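PDB 4HIZ: endosialidase from Enterobacteria phage phi92, which cleaves polysialic acid chains as an endosialidase, hydrolysing both alpha-2,8 and alpha-2,9 linkages between sialic acid residues. Local coordinates for residues C288-S294 against V307-D313; D29-F35 against K47-V52; A215-S221 against T259-R265. One frame throughout, in Å; residues are numbered along the deposited sequence.

Contact 1 (C288-S294 against V307-D313); sequences CVTETHS and VGYHNGD
Thr290 OG1 sits between two partners just past the end of the other strand: it donates to Asp313 OD2 at 2.6 Å and accepts from the backbone N of Gly312 at 2.7 Å, the latter bond nearly straight at 166°. OG1 lies anti to the carbonyl carbon (chi1 -64°), which turns it to the 311-313 turn, while CB rests over one face of the His310 ring, a CH-pi contact displaced toward the rim. Glu291 runs alongside the same imidazole, its OE1 at the ring edge, 3.5 Å from His310 CE1, with carboxylate and ring planes almost perpendicular. A water joins the two residues, donating to Glu291 O and hydrogen-bonded to His310 ND1.

Behind these side chains lies a classic beta bulge. Thr290 and Glu291 both face His310: Thr290 N donates to His310 O at 2.7 Å, Glu291 N adds a weak bond to that oxygen, and His310 N returns one to Glu291 O at 3.2 Å. Farther along the antiparallel hairpin of strands 291-297 and 304-311, His293 N donates to Gly308 O and Gly308 N to Ser294 O. On the face carrying Thr292 and Tyr309, Val289 CG2 approaches the Tyr309 ring.

At the open end of the hairpin, Asn311 OD1 accepts from Asp313 N, an Asx turn that probably helps hold Asp313 within reach of Thr290. Farther out, Thr292 OG1 bonds Glu163 and His293 ND1 bonds Pro350 O, tying this propeller hairpin to strands 157-166 and 347-355. Glu349 brings a second carboxylate close to Glu291. Because Thr290 OG1 spends its hydrogen on Asp313 OD2, its lone pairs are left to accept from Gly312 N, so one threonine links the bulge to the turn by both donating and accepting.

Contact 2 (D29-F35 against K47-V52); sequences DGRNLTF and KNAAFV
Asp29 and Lys47, paired in parallel, open a contact between successive strands of the N-terminal extension, where the chain turns corners at Asn32 and at Lys47-Asn48, so that strand pairing changes sheet or face on passing them. Parallel strands joined through corners fit the pectate-lyase-like, beta-helical character of this family region.

Backbone bonds carry the register. Gly30 N donates to Lys47 O at 2.8 Å before the corner, and Asn32 N reaches Asn48 O at 2.7 Å within it, by a more bent bond of 132°. After the corner Ala50 N binds Leu33 O, Phe35 N binds Ala50 O and Val52 N binds Phe35 O, the usual alternation of a parallel pair. A type I' turn from Gly30 to Leu33 makes the bend in the first segment, and Gly30 CA lies 4.0 Å from Ala49 CB.

Apolar contacts lie on both faces. Phe35 and Phe51 run side by side, pointing the same way, with planes at 19° but slid so far apart that the rings barely overlap; Phe35 CD2 comes 3.6 Å from Phe51 CE1. Ala49 CB meets the edge of the Phe35 ring, and Phe46 makes an edge-to-face contact with Phe51. On the face of Thr34 and Ala50, the methyls Thr34 CG2 and Val52 CG2 are tightly packed at 3.5 Å.

The polar side-chain contacts centre on Asp29. Its CG is anti to the backbone N (chi1 177°), which brings the carboxylate over the second segment, where the Lys47 chain crosses it through CE; the charges stay beyond salt-bridge range. Asp29 OD1 is gripped from opposite faces of its plane, by Arg31 N at 2.9 Å in an Asx turn and by Asn48 ND2 at 3.1 Å.

Contact 3 (A215-S221 against T259-R265); sequences AVNFSNS and TWHFGTR. With SIA (N-acetyl-alpha-neuraminic acid), chain D.
Phe218 and Phe262, a non-hydrogen-bonded pair of antiparallel strands 215-219 and 261-264, meet edge-to-face: the edge of Phe262 points at the face of Phe218, with planes 71° apart. Trp260 CZ3 reaches the edge of Phe218, 3.6 Å from its CD1, and Val216 CG1 packs on Phe262 CZ, extending this aromatic cluster.

Backbone bonds link Asn217 with Gly263 and Ser219 with His261 in both directions. At the strand end the Arg265 side chain bends at chi3 (-81°) to lay its guanidinium over Ala215 CB, and NE donates to Val216 O at 2.9 Å; NH1 forms a salt bridge with Asp268.

The sialic acid is held by Ser219, on the face opposite the aromatic rings, and by the Asn220 backbone just beyond. Ser219 OG accepts from SIA N5 at 2.9 Å and donates to Asn220 OD1 at 2.7 Å. Asn220 N donates to carboxylate oxygen SIA O1B at 2.8 Å, nearly straight at 170°, and Ser227 OG adds another bond. Ile499 of the second subunit packs on Ser219 and His261. Since the Ser219 hydroxyl donates to Asn220 OD1, its lone pairs can accept the acetamido N-H; with Asn220 N on the carboxylate, this is consistent with recognition of both groups.

Overall arrangement
The three contacts follow one another along the chain in the order 2, 3, 1 and nowhere touch. Contact 2 belongs to the N-terminal extension, whereas contacts 1 and 3 both fall in the catalytic beta-propeller region of the sequence; their centres are nevertheless 40 Å apart, with nearest atoms about 22 Å apart. Contact 2 is 41 Å from contact 1 and 54 Å from contact 3, centre to centre. Of the three, contact 3 holds the bound sialic acid, in a glycan pocket completed by Thr224, Gly225, Ser227 and Gly228, and it also meets a second subunit. The hairpin of contact 1 is therefore well removed from that glycan pocket, and contact 2 farther still.

Contact 1 (C288-S294 against V307-D313)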
loop_
_atom_site.group_PDB
_atom_site.type_symbol
_atom_site.label_atom_id
_atom_site.label_comp_id
_atom_site.label_asym_id
_atom_site.label_seq_id
_atom_site.Cartn_x
_atom_site.Cartn_y
_atom_site.Cartn_z
ATOM N N CYS A 288 -2.878 -1.825 45.865
ATOM C CA CYS A 288 -2.597 -1.044 44.632
ATOM C C CYS A 288 -1.955 -1.904 43.530
ATOM O O CYS A 288 -0.995 -2.647 43.772
ATOM C CB CYS A 288 -1.677 0.180 44.942
ATOM S SG CYS A 288 -1.492 1.320 43.534
ATOM N N VAL A 289 -2.497 -1.804 42.317
ATOM C CA VAL A 289 -1.800 -2.364 41.144
ATOM C C VAL A 289 -1.542 -1.239 40.163
ATOM O O VAL A 289 -2.451 -0.505 39.767
ATOM C CB VAL A 289 -2.620 -3.491 40.477
ATOM C CG1 VAL A 289 -1.920 -4.022 39.152
ATOM C CG2 VAL A 289 -2.804 -4.658 41.456
ATOM N N THR A 290 -0.284 -1.089 39.796
ATOM C CA THR A 290 0.088 -0.063 38.816
ATOM C C THR A 290 -0.111 -0.651 37.425
ATOM O O THR A 290 -0.741 -0.032 36.563
ATOM C CB THR A 290 1.539 0.354 39.017
ATOM O OG1 THR A 290 1.667 0.955 40.309
ATOM C CG2 THR A 290 1.966 1.409 37.994
ATOM N N GLU A 291 0.435 -1.841 37.219
ATOM C CA GLU A 291 0.322 -2.531 35.925
ATOM C C GLU A 291 0.290 -4.012 36.130
ATOM O O GLU A 291 1.001 -4.528 36.995
ATOM C CB GLU A 291 1.523 -2.241 34.974
ATOM C CG GLU A 291 1.556 -0.831 34.413
ATOM C CD GLU A 291 2.853 -0.502 33.679
ATOM O OE1 GLU A 291 3.868 -1.165 33.934
ATOM O OE2 GLU A 291 2.871 0.404 32.825
ATOM N N THR A 292 -0.535 -4.697 35.335
ATOM C CA THR A 292 -0.381 -6.134 35.092
ATOM C C THR A 292 0.449 -6.303 33.811
ATOM O O THR A 292 0.309 -5.512 32.848
ATOM C CB THR A 292 -1.734 -6.863 34.956
ATOM O OG1 THR A 292 -2.536 -6.293 33.917
ATOM C CG2 THR A 292 -2.559 -6.770 36.293
ATOM N N HIS A 293 1.298 -7.324 33.806
ATOM C CA HIS A 293 2.389 -7.362 32.820
ATOM C C HIS A 293 2.969 -8.753 32.762
ATOM O O HIS A 293 3.340 -9.311 33.813
ATOM C CB HIS A 293 3.466 -6.331 33.241
ATOM C CG HIS A 293 4.688 -6.299 32.360
ATOM N ND1 HIS A 293 5.775 -7.124 32.570
ATOM C CD2 HIS A 293 5.019 -5.504 31.306
ATOM C CE1 HIS A 293 6.727 -6.832 31.689
ATOM N NE2 HIS A 293 6.294 -5.847 30.922
ATOM N N SER A 294 3.003 -9.348 31.558
ATOM C CA SER A 294 3.571 -10.687 31.339
ATOM C C SER A 294 2.575 -11.790 31.737
ATOM O O SER A 294 1.647 -11.577 32.546
ATOM C CB SER A 294 4.934 -10.865 32.062
ATOM O OG SER A 294 5.707 -11.899 31.463
ATOM N N VAL A 307 0.175 -14.097 36.115
ATOM C CA VAL A 307 0.270 -12.790 35.440
ATOM C C VAL A 307 1.190 -11.933 36.307
ATOM O O VAL A 307 1.073 -11.963 37.529
ATOM C CB VAL A 307 -1.129 -12.152 35.401
ATOM C CG1 VAL A 307 -1.086 -10.638 35.135
ATOM C CG2 VAL A 307 -2.046 -12.910 34.413
ATOM N N GLY A 308 2.135 -11.206 35.705
ATOM C CA GLY A 308 2.999 -10.371 36.530
ATOM C C GLY A 308 2.282 -9.096 36.955
ATOM O O GLY A 308 1.338 -8.628 36.294
ATOM N N TYR A 309 2.727 -8.506 38.056
ATOM C CA TYR A 309 2.175 -7.188 38.420
ATOM C C TYR A 309 3.127 -6.446 39.342
ATOM O O TYR A 309 4.050 -7.042 39.941
ATOM C CB TYR A 309 0.804 -7.325 39.147
ATOM C CG TYR A 309 0.938 -7.608 40.653
ATOM C CD1 TYR A 309 1.194 -8.907 41.112
ATOM C CD2 TYR A 309 0.819 -6.582 41.580
ATOM C CE1 TYR A 309 1.300 -9.192 42.467
ATOM C CE2 TYR A 309 0.952 -6.852 42.950
ATOM C CZ TYR A 309 1.194 -8.153 43.372
ATOM O OH TYR A 309 1.334 -8.432 44.732
ATOM N N HIS A 310 2.926 -5.143 39.429
ATOM C CA HIS A 310 3.609 -4.398 40.488
ATOM C C HIS A 310 2.775 -3.206 40.919
ATOM O O HIS A 310 1.857 -2.739 40.200
ATOM C CB HIS A 310 5.011 -3.939 39.999
ATOM C CG HIS A 310 4.998 -2.708 39.140
ATOM N ND1 HIS A 310 4.662 -2.728 37.805
ATOM C CD2 HIS A 310 5.294 -1.416 39.435
ATOM C CE1 HIS A 310 4.761 -1.502 37.305
ATOM N NE2 HIS A 310 5.128 -0.681 38.279
ATOM N N ASN A 311 3.101 -2.733 42.121
ATOM C CA ASN A 311 2.647 -1.453 42.611
ATOM C C ASN A 311 3.885 -0.573 42.638
ATOM O O ASN A 311 4.828 -0.854 43.404
ATOM C CB ASN A 311 2.073 -1.613 44.035
ATOM C CG ASN A 311 2.210 -0.329 44.855
ATOM O OD1 ASN A 311 2.085 0.777 44.312
ATOM N ND2 ASN A 311 2.476 -0.472 46.174
ATOM N N GLY A 312 3.906 0.471 41.796
ATOM C CA GLY A 312 4.986 1.450 41.822
ATOM C C GLY A 312 4.503 2.843 42.195
ATOM O O GLY A 312 5.232 3.826 42.005
ATOM N N ASP A 313 3.283 2.924 42.741
ATOM C CA ASP A 313 2.616 4.199 43.026
ATOM C C ASP A 313 2.680 4.558 44.505
ATOM O O ASP A 313 2.808 5.736 44.865
ATOM C CB ASP A 313 1.137 4.160 42.604
ATOM C CG ASP A 313 0.944 4.351 41.095
ATOM O OD1 ASP A 313 1.100 5.499 40.622
ATOM O OD2 ASP A 313 0.620 3.371 40.371
HETATM O O HOH W 1 3.853 -4.948 36.204
#

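Contact 2 (D29-F35 against K47-V52)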
loop_
_atom_site.group_PDB
_atom_site.type_symbol
_atom_site.label_atom_id
_atom_site.label_comp_id
_atom_site.label_asym_id
_atom_site.label_seq_id
_atom_site.Cartn_x
_atom_site.Cartn_y
_atom_site.Cartn_z
ATOM N N ASP A 29 37.886 -11.716 9.369
ATOM C CA ASP A 29 37.005 -12.733 9.893
ATOM C C ASP A 29 37.450 -12.976 11.339
ATOM O O ASP A 29 38.537 -13.518 11.605
ATOM C CB ASP A 29 37.125 -14.001 9.056
ATOM C CG ASP A 29 36.269 -15.140 9.593
ATOM O OD1 ASP A 29 35.499 -14.927 10.551
ATOM O OD2 ASP A 29 36.358 -16.249 9.040
ATOM N N GLY A 30 36.618 -12.542 12.273
ATOM C CA GLY A 30 36.938 -12.704 13.674
ATOM C C GLY A 30 36.817 -14.135 14.178
ATOM O O GLY A 30 37.158 -14.403 15.328
ATOM N N ARG A 31 36.319 -15.048 13.346
ATOM C CA ARG A 31 36.177 -16.464 13.750
ATOM C C ARG A 31 35.445 -16.667 15.103
ATOM O O ARG A 31 35.756 -17.578 15.872
ATOM C CB ARG A 31 37.546 -17.157 13.719
ATOM C CG ARG A 31 38.211 -17.045 12.329
ATOM C CD ARG A 31 39.496 -17.823 12.235
ATOM N NE ARG A 31 39.324 -19.276 12.312
ATOM C CZ ARG A 31 40.347 -20.118 12.475
ATOM N NH1 ARG A 31 41.600 -19.626 12.599
ATOM N NH2 ARG A 31 40.131 -21.440 12.533
ATOM N N ASN A 32 34.466 -15.800 15.357
ATOM C CA ASN A 32 33.671 -15.813 16.578
ATOM C C ASN A 32 34.482 -15.608 17.851
ATOM O O ASN A 32 34.115 -16.094 18.926
ATOM C CB ASN A 32 32.775 -17.050 16.636
ATOM C CG ASN A 32 31.350 -16.724 16.238
ATOM O OD1 ASN A 32 30.460 -16.641 17.096
ATOM N ND2 ASN A 32 31.132 -16.476 14.943
ATOM N N LEU A 33 35.566 -14.847 17.718
ATOM C CA LEU A 33 36.411 -14.493 18.844
ATOM C C LEU A 33 36.136 -13.049 19.288
ATOM O O LEU A 33 35.499 -12.257 18.558
ATOM C CB LEU A 33 37.887 -14.702 18.466
ATOM C CG LEU A 33 38.154 -16.182 18.120
ATOM C CD1 LEU A 33 39.565 -16.382 17.549
ATOM C CD2 LEU A 33 37.864 -17.132 19.357
ATOM N N THR A 34 36.615 -12.708 20.478
ATOM C CA THR A 34 36.304 -11.425 21.102
ATOM C C THR A 34 37.586 -10.639 21.411
ATOM O O THR A 34 38.539 -11.182 21.972
ATOM C CB THR A 34 35.493 -11.657 22.386
ATOM O OG1 THR A 34 34.263 -12.322 22.051
ATOM C CG2 THR A 34 35.174 -10.351 23.043
ATOM N N PHE A 35 37.614 -9.376 21.002
ATOM C CA PHE A 35 38.764 -8.506 21.253
ATOM C C PHE A 35 38.432 -7.554 22.394
ATOM O O PHE A 35 37.296 -7.135 22.512
ATOM C CB PHE A 35 39.058 -7.661 20.010
ATOM C CG PHE A 35 39.360 -8.479 18.791
ATOM C CD1 PHE A 35 40.642 -8.969 18.575
ATOM C CD2 PHE A 35 38.368 -8.754 17.868
ATOM C CE1 PHE A 35 40.929 -9.734 17.460
ATOM C CE2 PHE A 35 38.642 -9.521 16.729
ATOM C CZ PHE A 35 39.926 -10.011 16.530
ATOM N N LYS A 47 33.582 -9.406 10.202
ATOM C CA LYS A 47 32.492 -10.339 10.457
ATOM C C LYS A 47 32.898 -11.307 11.545
ATOM O O LYS A 47 34.086 -11.479 11.838
ATOM C CB LYS A 47 32.098 -11.125 9.193
ATOM C CG LYS A 47 33.114 -12.170 8.749
ATOM C CD LYS A 47 32.503 -13.141 7.729
ATOM C CE LYS A 47 33.558 -14.119 7.210
ATOM N NZ LYS A 47 33.024 -15.052 6.188
ATOM N N ASN A 48 31.894 -11.903 12.170
ATOM C CA ASN A 48 32.118 -12.923 13.196
ATOM C C ASN A 48 33.041 -12.442 14.321
ATOM O O ASN A 48 33.879 -13.198 14.802
ATOM C CB ASN A 48 32.709 -14.178 12.554
ATOM C CG ASN A 48 31.858 -14.699 11.402
ATOM O OD1 ASN A 48 30.653 -14.445 11.334
ATOM N ND2 ASN A 48 32.481 -15.434 10.498
ATOM N N ALA A 49 32.871 -11.199 14.762
ATOM C CA ALA A 49 33.781 -10.639 15.746
ATOM C C ALA A 49 32.990 -9.906 16.810
ATOM O O ALA A 49 31.889 -9.402 16.545
ATOM C CB ALA A 49 34.772 -9.662 15.048
ATOM N N ALA A 50 33.551 -9.820 18.009
ATOM C CA ALA A 50 32.952 -8.981 19.045
ATOM C C ALA A 50 34.026 -8.204 19.792
ATOM O O ALA A 50 35.184 -8.637 19.854
ATOM C CB ALA A 50 32.152 -9.818 20.006
ATOM N N PHE A 51 33.624 -7.075 20.378
ATOM C CA PHE A 51 34.577 -6.131 20.965
ATOM C C PHE A 51 34.102 -5.733 22.353
ATOM O O PHE A 51 33.008 -5.194 22.506
ATOM C CB PHE A 51 34.681 -4.879 20.074
ATOM C CG PHE A 51 34.952 -5.217 18.629
ATOM C CD1 PHE A 51 36.240 -5.475 18.201
ATOM C CD2 PHE A 51 33.904 -5.336 17.712
ATOM C CE1 PHE A 51 36.492 -5.825 16.861
ATOM C CE2 PHE A 51 34.149 -5.698 16.387
ATOM C CZ PHE A 51 35.449 -5.946 15.969
ATOM N N VAL A 52 34.915 -6.006 23.364
ATOM C CA VAL A 52 34.577 -5.577 24.732
ATOM C C VAL A 52 35.139 -4.186 24.958
ATOM O O VAL A 52 36.347 -3.942 24.780
ATOM C CB VAL A 52 35.164 -6.508 25.787
ATOM C CG1 VAL A 52 34.704 -6.050 27.191
ATOM C CG2 VAL A 52 34.733 -7.943 25.494
#

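Contact 3 (A215-S221 against T259-R265)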
loop_
_atom_site.group_PDB
_atom_site.type_symbol
_atom_site.label_atom_id
_atom_site.label_comp_id
_atom_site.label_asym_id
_atom_site.label_seq_id
_atom_site.Cartn_x
_atom_site.Cartn_y
_atom_site.Cartn_z
ATOM N N ALA A 215 -18.441 -20.243 19.535
ATOM C CA ALA A 215 -18.863 -20.467 18.153
ATOM C C ALA A 215 -17.927 -21.444 17.476
ATOM O O ALA A 215 -16.697 -21.286 17.569
ATOM C CB ALA A 215 -18.815 -19.124 17.413
ATOM N N VAL A 216 -18.493 -22.441 16.787
ATOM C CA VAL A 216 -17.687 -23.506 16.171
ATOM C C VAL A 216 -18.216 -23.832 14.786
ATOM O O VAL A 216 -19.247 -23.299 14.379
ATOM C CB VAL A 216 -17.663 -24.786 17.054
ATOM C CG1 VAL A 216 -17.125 -24.454 18.453
ATOM C CG2 VAL A 216 -19.064 -25.402 17.132
ATOM N N ASN A 217 -17.504 -24.684 14.049
ATOM C CA ASN A 217 -17.950 -25.046 12.713
ATOM C C ASN A 217 -17.556 -26.485 12.438
ATOM O O ASN A 217 -16.448 -26.911 12.797
ATOM C CB ASN A 217 -17.277 -24.107 11.694
ATOM C CG ASN A 217 -17.567 -24.487 10.264
ATOM O OD1 ASN A 217 -16.783 -25.194 9.642
ATOM N ND2 ASN A 217 -18.669 -23.974 9.714
ATOM N N PHE A 218 -18.467 -27.231 11.814
ATOM C CA PHE A 218 -18.244 -28.627 11.475
ATOM C C PHE A 218 -18.327 -28.881 9.986
ATOM O O PHE A 218 -19.134 -28.252 9.290
ATOM C CB PHE A 218 -19.380 -29.462 12.094
ATOM C CG PHE A 218 -19.365 -29.497 13.585
ATOM C CD1 PHE A 218 -18.678 -30.513 14.252
ATOM C CD2 PHE A 218 -20.104 -28.581 14.327
ATOM C CE1 PHE A 218 -18.665 -30.591 15.658
ATOM C CE2 PHE A 218 -20.121 -28.642 15.753
ATOM C CZ PHE A 218 -19.394 -29.649 16.424
ATOM N N SER A 219 -17.535 -29.831 9.492
ATOM C CA SER A 219 -17.689 -30.256 8.095
ATOM C C SER A 219 -17.457 -31.756 7.996
ATOM O O SER A 219 -16.585 -32.310 8.707
ATOM C CB SER A 219 -16.694 -29.507 7.179
ATOM O OG SER A 219 -17.018 -29.760 5.825
ATOM N N ASN A 220 -18.249 -32.418 7.153
ATOM C CA ASN A 220 -18.069 -33.853 6.912
ATOM C C ASN A 220 -18.188 -34.717 8.179
ATOM O O ASN A 220 -17.527 -35.754 8.290
ATOM C CB ASN A 220 -16.743 -34.120 6.196
ATOM C CG ASN A 220 -16.573 -33.240 4.935
ATOM O OD1 ASN A 220 -16.070 -32.104 5.004
ATOM N ND2 ASN A 220 -17.006 -33.769 3.774
ATOM N N SER A 221 -19.050 -34.312 9.117
ATOM C CA SER A 221 -19.129 -35.027 10.380
ATOM C C SER A 221 -19.614 -36.472 10.280
ATOM O O SER A 221 -19.327 -37.257 11.161
ATOM C CB SER A 221 -20.059 -34.279 11.355
ATOM O OG SER A 221 -21.416 -34.403 10.910
ATOM N N THR A 259 -13.678 -39.713 9.549
ATOM C CA THR A 259 -12.749 -38.611 9.766
ATOM C C THR A 259 -13.433 -37.322 9.319
ATOM O O THR A 259 -14.013 -37.272 8.248
ATOM C CB THR A 259 -11.408 -38.859 9.025
ATOM O OG1 THR A 259 -10.853 -40.101 9.486
ATOM C CG2 THR A 259 -10.413 -37.757 9.350
ATOM N N TRP A 260 -13.436 -36.309 10.187
ATOM C CA TRP A 260 -14.209 -35.094 9.917
ATOM C C TRP A 260 -13.377 -33.844 10.223
ATOM O O TRP A 260 -12.185 -33.950 10.503
ATOM C CB TRP A 260 -15.532 -35.129 10.730
ATOM C CG TRP A 260 -15.391 -35.443 12.225
ATOM C CD1 TRP A 260 -15.194 -36.688 12.793
ATOM C CD2 TRP A 260 -15.510 -34.517 13.326
ATOM N NE1 TRP A 260 -15.168 -36.586 14.174
ATOM C CE2 TRP A 260 -15.347 -35.267 14.525
ATOM C CE3 TRP A 260 -15.721 -33.126 13.415
ATOM C CZ2 TRP A 260 -15.400 -34.687 15.776
ATOM C CZ3 TRP A 260 -15.762 -32.540 14.668
ATOM C CH2 TRP A 260 -15.593 -33.319 15.840
ATOM N N HIS A 261 -14.017 -32.684 10.158
ATOM C CA HIS A 261 -13.289 -31.419 10.273
ATOM C C HIS A 261 -13.972 -30.519 11.278
ATOM O O HIS A 261 -15.202 -30.388 11.265
ATOM C CB HIS A 261 -13.289 -30.683 8.922
ATOM C CG HIS A 261 -12.647 -31.458 7.821
ATOM N ND1 HIS A 261 -11.280 -31.631 7.732
ATOM C CD2 HIS A 261 -13.188 -32.154 6.789
ATOM C CE1 HIS A 261 -11.006 -32.385 6.676
ATOM N NE2 HIS A 261 -12.146 -32.709 6.080
ATOM N N PHE A 262 -13.174 -29.880 12.121
ATOM C CA PHE A 262 -13.686 -28.960 13.128
ATOM C C PHE A 262 -12.872 -27.678 13.134
ATOM O O PHE A 262 -11.642 -27.725 13.053
ATOM C CB PHE A 262 -13.561 -29.630 14.511
ATOM C CG PHE A 262 -14.032 -28.759 15.654
ATOM C CD1 PHE A 262 -15.389 -28.676 15.974
ATOM C CD2 PHE A 262 -13.127 -27.996 16.372
ATOM C CE1 PHE A 262 -15.827 -27.867 17.021
ATOM C CE2 PHE A 262 -13.561 -27.154 17.419
ATOM C CZ PHE A 262 -14.910 -27.107 17.741
ATOM N N GLY A 263 -13.558 -26.537 13.265
ATOM C CA GLY A 263 -12.845 -25.280 13.481
ATOM C C GLY A 263 -13.572 -24.451 14.527
ATOM O O GLY A 263 -14.814 -24.450 14.588
ATOM N N THR A 264 -12.810 -23.747 15.363
ATOM C CA THR A 264 -13.454 -22.737 16.166
ATOM C C THR A 264 -13.737 -21.515 15.281
ATOM O O THR A 264 -13.176 -21.380 14.170
ATOM C CB THR A 264 -12.565 -22.285 17.317
ATOM O OG1 THR A 264 -11.345 -21.782 16.776
ATOM C CG2 THR A 264 -12.264 -23.477 18.251
ATOM N N ARG A 265 -14.583 -20.631 15.789
ATOM C CA ARG A 265 -14.836 -19.323 15.182
ATOM C C ARG A 265 -14.512 -18.265 16.221
ATOM O O ARG A 265 -15.395 -17.768 16.933
ATOM C CB ARG A 265 -16.295 -19.215 14.717
ATOM C CG ARG A 265 -16.648 -20.251 13.615
ATOM C CD ARG A 265 -18.015 -19.961 13.020
ATOM N NE ARG A 265 -19.105 -20.471 13.866
ATOM C CZ ARG A 265 -20.191 -19.790 14.209
ATOM N NH1 ARG A 265 -20.342 -18.518 13.843
ATOM N NH2 ARG A 265 -21.130 -20.392 14.938
HETATM C C1 SIA D . -21.004 -30.307 6.064
HETATM C C2 SIA D . -21.464 -29.139 5.193
HETATM C C3 SIA D . -21.145 -27.776 5.842
HETATM C C4 SIA D . -19.668 -27.409 5.751
HETATM C C5 SIA D . -19.131 -27.597 4.325
HETATM C C6 SIA D . -19.479 -28.989 3.788
HETATM C C7 SIA D . -19.124 -29.120 2.305
HETATM C C8 SIA D . -19.342 -30.532 1.739
HETATM C C9 SIA D . -19.022 -31.640 2.727
HETATM C C10 SIA D . -17.055 -26.412 3.696
HETATM C C11 SIA D . -15.566 -26.344 3.895
HETATM N N5 SIA D . -17.682 -27.384 4.372
HETATM O O1A SIA D . -21.325 -30.271 7.268
HETATM O O1B SIA D . -20.340 -31.265 5.599
HETATM O O4 SIA D . -19.490 -26.031 6.154
HETATM O O6 SIA D . -20.882 -29.255 3.889
HETATM O O7 SIA D . -20.006 -28.233 1.601
HETATM O O8 SIA D . -20.712 -30.655 1.363
HETATM O O9 SIA D . -20.224 -32.282 3.203
HETATM O O10 SIA D . -17.657 -25.633 2.954
#